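Local coordinates for Rv3651-like N-terminal domain-containing protein (Mycobacterium tuberculosis, PDB 4Q6U) that is of unknown function but, with one GAF-like and two PAS-like domains, probably acts as a triple sensor-domain protein, at residues G240-L254 with D324-T336. Residues are numbered along the deposited sequence; the frame is centred on the assembly and turned at random.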
# COMPACT_ATOMS: atom_id res chain seq x y z
N GLY B 240 -9.15 22.72 10.15
CA GLY B 240 -8.92 23.97 9.45
C GLY B 240 -7.93 23.84 8.31
O GLY B 240 -7.76 24.77 7.53
N VAL B 241 -7.27 22.69 8.21
CA VAL B 241 -6.30 22.47 7.15
C VAL B 241 -6.81 21.44 6.16
O VAL B 241 -7.26 20.36 6.54
CB VAL B 241 -4.95 22.01 7.70
CG1 VAL B 241 -3.95 21.83 6.56
CG2 VAL B 241 -4.43 23.00 8.75
N HIS B 242 -6.73 21.77 4.88
CA HIS B 242 -7.22 20.88 3.84
C HIS B 242 -6.10 20.52 2.86
O HIS B 242 -5.60 21.39 2.13
CB HIS B 242 -8.39 21.52 3.12
CG HIS B 242 -9.56 21.81 4.01
ND1 HIS B 242 -10.71 21.05 4.00
CD2 HIS B 242 -9.75 22.78 4.93
CE1 HIS B 242 -11.56 21.54 4.89
NE2 HIS B 242 -11.01 22.59 5.47
N ARG B 243 -5.71 19.25 2.86
CA ARG B 243 -4.62 18.77 2.01
C ARG B 243 -5.09 18.29 0.65
O ARG B 243 -6.17 17.72 0.52
CB ARG B 243 -3.86 17.66 2.72
CG ARG B 243 -3.12 18.16 3.98
CD ARG B 243 -2.57 16.94 4.77
NE ARG B 243 -3.64 16.07 5.22
CZ ARG B 243 -3.45 14.90 5.81
NH1 ARG B 243 -2.21 14.47 6.03
NH2 ARG B 243 -4.49 14.17 6.19
N ALA B 244 -4.25 18.50 -0.37
CA ALA B 244 -4.59 18.15 -1.74
C ALA B 244 -3.33 17.84 -2.52
O ALA B 244 -2.25 18.29 -2.16
CB ALA B 244 -5.35 19.29 -2.41
N LEU B 245 -3.47 17.08 -3.60
CA LEU B 245 -2.38 16.92 -4.54
C LEU B 245 -2.64 17.85 -5.71
O LEU B 245 -3.78 17.98 -6.16
CB LEU B 245 -2.25 15.48 -5.01
CG LEU B 245 -1.92 14.50 -3.88
CD1 LEU B 245 -2.04 13.08 -4.39
CD2 LEU B 245 -0.51 14.77 -3.38
N VAL B 246 -1.59 18.50 -6.20
CA VAL B 246 -1.73 19.43 -7.31
C VAL B 246 -0.63 19.22 -8.35
O VAL B 246 0.43 18.68 -8.05
CB VAL B 246 -1.69 20.90 -6.83
CG1 VAL B 246 -2.62 21.11 -5.65
CG2 VAL B 246 -0.26 21.32 -6.48
N ASP B 247 -0.91 19.63 -9.59
CA ASP B 247 0.13 19.70 -10.61
C ASP B 247 0.96 20.94 -10.33
O ASP B 247 0.45 22.06 -10.35
CB ASP B 247 -0.45 19.72 -12.03
CG ASP B 247 0.62 19.60 -13.12
OD1 ASP B 247 1.71 20.16 -12.96
OD2 ASP B 247 0.36 18.94 -14.15
N LEU B 248 2.24 20.73 -10.06
CA LEU B 248 3.15 21.80 -9.70
C LEU B 248 3.28 22.89 -10.78
O LEU B 248 3.28 24.08 -10.48
CB LEU B 248 4.53 21.21 -9.37
CG LEU B 248 4.54 20.46 -8.04
CD1 LEU B 248 5.86 19.73 -7.81
CD2 LEU B 248 4.25 21.43 -6.90
N LYS B 249 3.37 22.45 -12.03
CA LYS B 249 3.56 23.36 -13.16
C LYS B 249 2.35 24.26 -13.41
O LYS B 249 2.49 25.45 -13.70
CB LYS B 249 3.87 22.55 -14.43
N THR B 250 1.15 23.70 -13.27
CA THR B 250 -0.06 24.40 -13.71
C THR B 250 -1.01 24.80 -12.57
O THR B 250 -1.97 25.53 -12.80
CB THR B 250 -0.84 23.53 -14.71
OG1 THR B 250 -1.15 22.27 -14.10
CG2 THR B 250 -0.02 23.28 -15.96
N TRP B 251 -0.72 24.31 -11.37
CA TRP B 251 -1.60 24.42 -10.20
C TRP B 251 -2.95 23.71 -10.42
O TRP B 251 -3.95 24.04 -9.79
CB TRP B 251 -1.84 25.88 -9.80
CG TRP B 251 -2.22 26.01 -8.36
CD1 TRP B 251 -3.47 26.25 -7.85
CD2 TRP B 251 -1.36 25.85 -7.22
NE1 TRP B 251 -3.43 26.27 -6.48
CE2 TRP B 251 -2.14 26.02 -6.07
CE3 TRP B 251 0.01 25.57 -7.08
CZ2 TRP B 251 -1.61 25.94 -4.78
CZ3 TRP B 251 0.54 25.49 -5.79
CH2 TRP B 251 -0.27 25.67 -4.66
N THR B 252 -2.97 22.74 -11.33
CA THR B 252 -4.16 21.94 -11.54
C THR B 252 -4.43 21.10 -10.29
O THR B 252 -3.52 20.45 -9.76
CB THR B 252 -4.03 21.03 -12.77
OG1 THR B 252 -3.88 21.84 -13.94
CG2 THR B 252 -5.25 20.14 -12.92
N LEU B 253 -5.67 21.12 -9.81
CA LEU B 253 -6.03 20.33 -8.63
C LEU B 253 -6.27 18.87 -9.03
O LEU B 253 -7.04 18.59 -9.95
CB LEU B 253 -7.27 20.92 -7.97
CG LEU B 253 -7.79 20.26 -6.70
CD1 LEU B 253 -6.78 20.37 -5.56
CD2 LEU B 253 -9.11 20.91 -6.31
N LEU B 254 -5.60 17.95 -8.34
CA LEU B 254 -5.68 16.52 -8.70
C LEU B 254 -6.55 15.70 -7.77
O LEU B 254 -7.40 14.92 -8.22
CB LEU B 254 -4.28 15.90 -8.73
CG LEU B 254 -3.22 16.58 -9.59
CD1 LEU B 254 -1.87 15.91 -9.35
CD2 LEU B 254 -3.58 16.55 -11.08
N ASP B 324 11.43 10.68 -11.54
CA ASP B 324 11.40 11.93 -12.29
C ASP B 324 9.98 12.43 -12.57
O ASP B 324 9.79 13.28 -13.44
CB ASP B 324 12.17 11.79 -13.61
N THR B 325 8.99 11.92 -11.84
CA THR B 325 7.62 12.41 -11.97
C THR B 325 7.06 12.86 -10.62
O THR B 325 6.84 12.05 -9.72
CB THR B 325 6.68 11.34 -12.55
OG1 THR B 325 7.25 10.81 -13.75
CG2 THR B 325 5.32 11.95 -12.86
N PHE B 326 6.82 14.16 -10.50
CA PHE B 326 6.48 14.75 -9.22
C PHE B 326 5.13 15.43 -9.20
O PHE B 326 4.63 15.88 -10.23
CB PHE B 326 7.56 15.76 -8.81
CG PHE B 326 8.95 15.21 -8.90
CD1 PHE B 326 9.47 14.42 -7.89
CD2 PHE B 326 9.74 15.49 -10.00
CE1 PHE B 326 10.76 13.92 -7.97
CE2 PHE B 326 11.03 14.99 -10.10
CZ PHE B 326 11.54 14.20 -9.08
N ALA B 327 4.53 15.48 -8.02
CA ALA B 327 3.29 16.23 -7.81
C ALA B 327 3.44 17.05 -6.56
O ALA B 327 4.37 16.83 -5.76
CB ALA B 327 2.10 15.29 -7.70
N GLY B 328 2.55 18.02 -6.36
CA GLY B 328 2.61 18.85 -5.17
C GLY B 328 1.65 18.38 -4.09
O GLY B 328 0.47 18.15 -4.36
N LEU B 329 2.16 18.20 -2.88
CA LEU B 329 1.29 18.02 -1.74
C LEU B 329 1.08 19.39 -1.13
O LEU B 329 2.03 20.00 -0.63
CB LEU B 329 1.88 17.06 -0.71
CG LEU B 329 1.13 17.09 0.62
CD1 LEU B 329 -0.28 16.55 0.44
CD2 LEU B 329 1.87 16.33 1.71
N VAL B 330 -0.15 19.88 -1.19
CA VAL B 330 -0.44 21.21 -0.70
C VAL B 330 -1.33 21.16 0.53
O VAL B 330 -2.32 20.44 0.54
CB VAL B 330 -1.12 22.06 -1.80
CG1 VAL B 330 -1.54 23.38 -1.24
CG2 VAL B 330 -0.16 22.27 -2.97
N ALA B 331 -0.97 21.92 1.56
CA ALA B 331 -1.81 22.06 2.75
C ALA B 331 -2.43 23.45 2.77
O ALA B 331 -1.73 24.45 2.84
CB ALA B 331 -1.01 21.81 4.02
N LEU B 332 -3.76 23.51 2.72
CA LEU B 332 -4.47 24.78 2.62
C LEU B 332 -5.19 25.17 3.88
O LEU B 332 -5.96 24.38 4.43
CB LEU B 332 -5.49 24.71 1.49
CG LEU B 332 -4.95 24.27 0.15
CD1 LEU B 332 -6.12 23.92 -0.73
CD2 LEU B 332 -4.20 25.43 -0.43
N ARG B 333 -5.00 26.41 4.30
CA ARG B 333 -5.75 26.93 5.43
C ARG B 333 -5.87 28.46 5.35
O ARG B 333 -5.16 29.11 4.58
CB ARG B 333 -5.08 26.52 6.75
CG ARG B 333 -3.71 27.15 7.00
CD ARG B 333 -3.22 26.91 8.45
NE ARG B 333 -1.82 27.28 8.66
CZ ARG B 333 -1.37 28.53 8.68
NH1 ARG B 333 -2.21 29.55 8.49
NH2 ARG B 333 -0.08 28.78 8.88
N LEU B 334 -6.76 29.02 6.15
CA LEU B 334 -6.87 30.47 6.26
C LEU B 334 -5.60 31.07 6.86
O LEU B 334 -5.03 30.52 7.80
CB LEU B 334 -8.09 30.84 7.10
CG LEU B 334 -9.42 30.40 6.48
CD1 LEU B 334 -10.59 30.74 7.39
CD2 LEU B 334 -9.59 31.05 5.12
N PRO B 335 -5.12 32.21 6.31
CA PRO B 335 -3.94 32.86 6.87
C PRO B 335 -4.30 33.71 8.08
O PRO B 335 -5.40 34.26 8.12
CB PRO B 335 -3.42 33.72 5.72
CG PRO B 335 -4.67 34.08 4.96
CD PRO B 335 -5.65 32.94 5.14
N THR B 336 -3.39 33.81 9.05
CA THR B 336 -3.59 34.67 10.22
C THR B 336 -3.42 36.14 9.84
O THR B 336 -2.90 36.45 8.77
CB THR B 336 -2.60 34.35 11.35
OG1 THR B 336 -1.26 34.50 10.87
CG2 THR B 336 -2.79 32.93 11.85
O HOH W 1 -8.48 27.35 7.75
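The carbonyl oxygen of Val330 is approached from two neighbouring residues: Ala244 N donates to Val330 O at 2.9 Å, in the carbonyl plane, while Arg243 CA lies 3.2 Å from the same Val330 O in a CA-H...O contact. Gly328 O and Leu332 O each likewise accept one hydrogen bond, from Val246 N and His242 N, and a weaker CA-H...O contact from the preceding residue, Leu245 and Val241 respectively. The reciprocal bond from Val330 N to Ala244 O is the straightest of the six between the strands (176°), whereas Leu332 N meets His242 O from above its carbonyl plane. His242–Leu332, Ala244–Val330 and Val246–Gly328 are thus hydrogen-bonded antiparallel pairs, alternating with the non-hydrogen-bonded pairs Arg243–Ala331 and Leu245–Leu329.

On the face carrying Val246 and Val330, the two valines cross at about a right angle, with Val246 CG2 3.6 Å from Val330 CG2. That Val330 methyl also meets Trp251 CH2, and Val246 CG2 lies over one face of the indole toward its rim. Trp251 CG stands anti to the backbone N (chi1 -156°), and from the turn its six-membered ring reaches back to the strand pair. On the same face Gly328 has no side chain, and Leu248 packs directly on its backbone, with Leu248 CD2 3.5 Å from Gly328 CA. On the opposite face, which carries Leu245 and Leu329, Leu245 CD2 and Leu329 CD1 touch at 4.2 Å, and Leu329 also packs on Leu236 of the second subunit. The guanidinium of Arg243 leaves the pair to form a salt bridge with Asp258. Where the strands part, a water donates to Gly240 O and accepts from Leu334 N.

Joining the first and last strands at the centre of a five-stranded antiparallel sheet of order 2-1-5-4-3, this pairing is characteristic of the PAS fold, here in the C-terminal PAS-like domain.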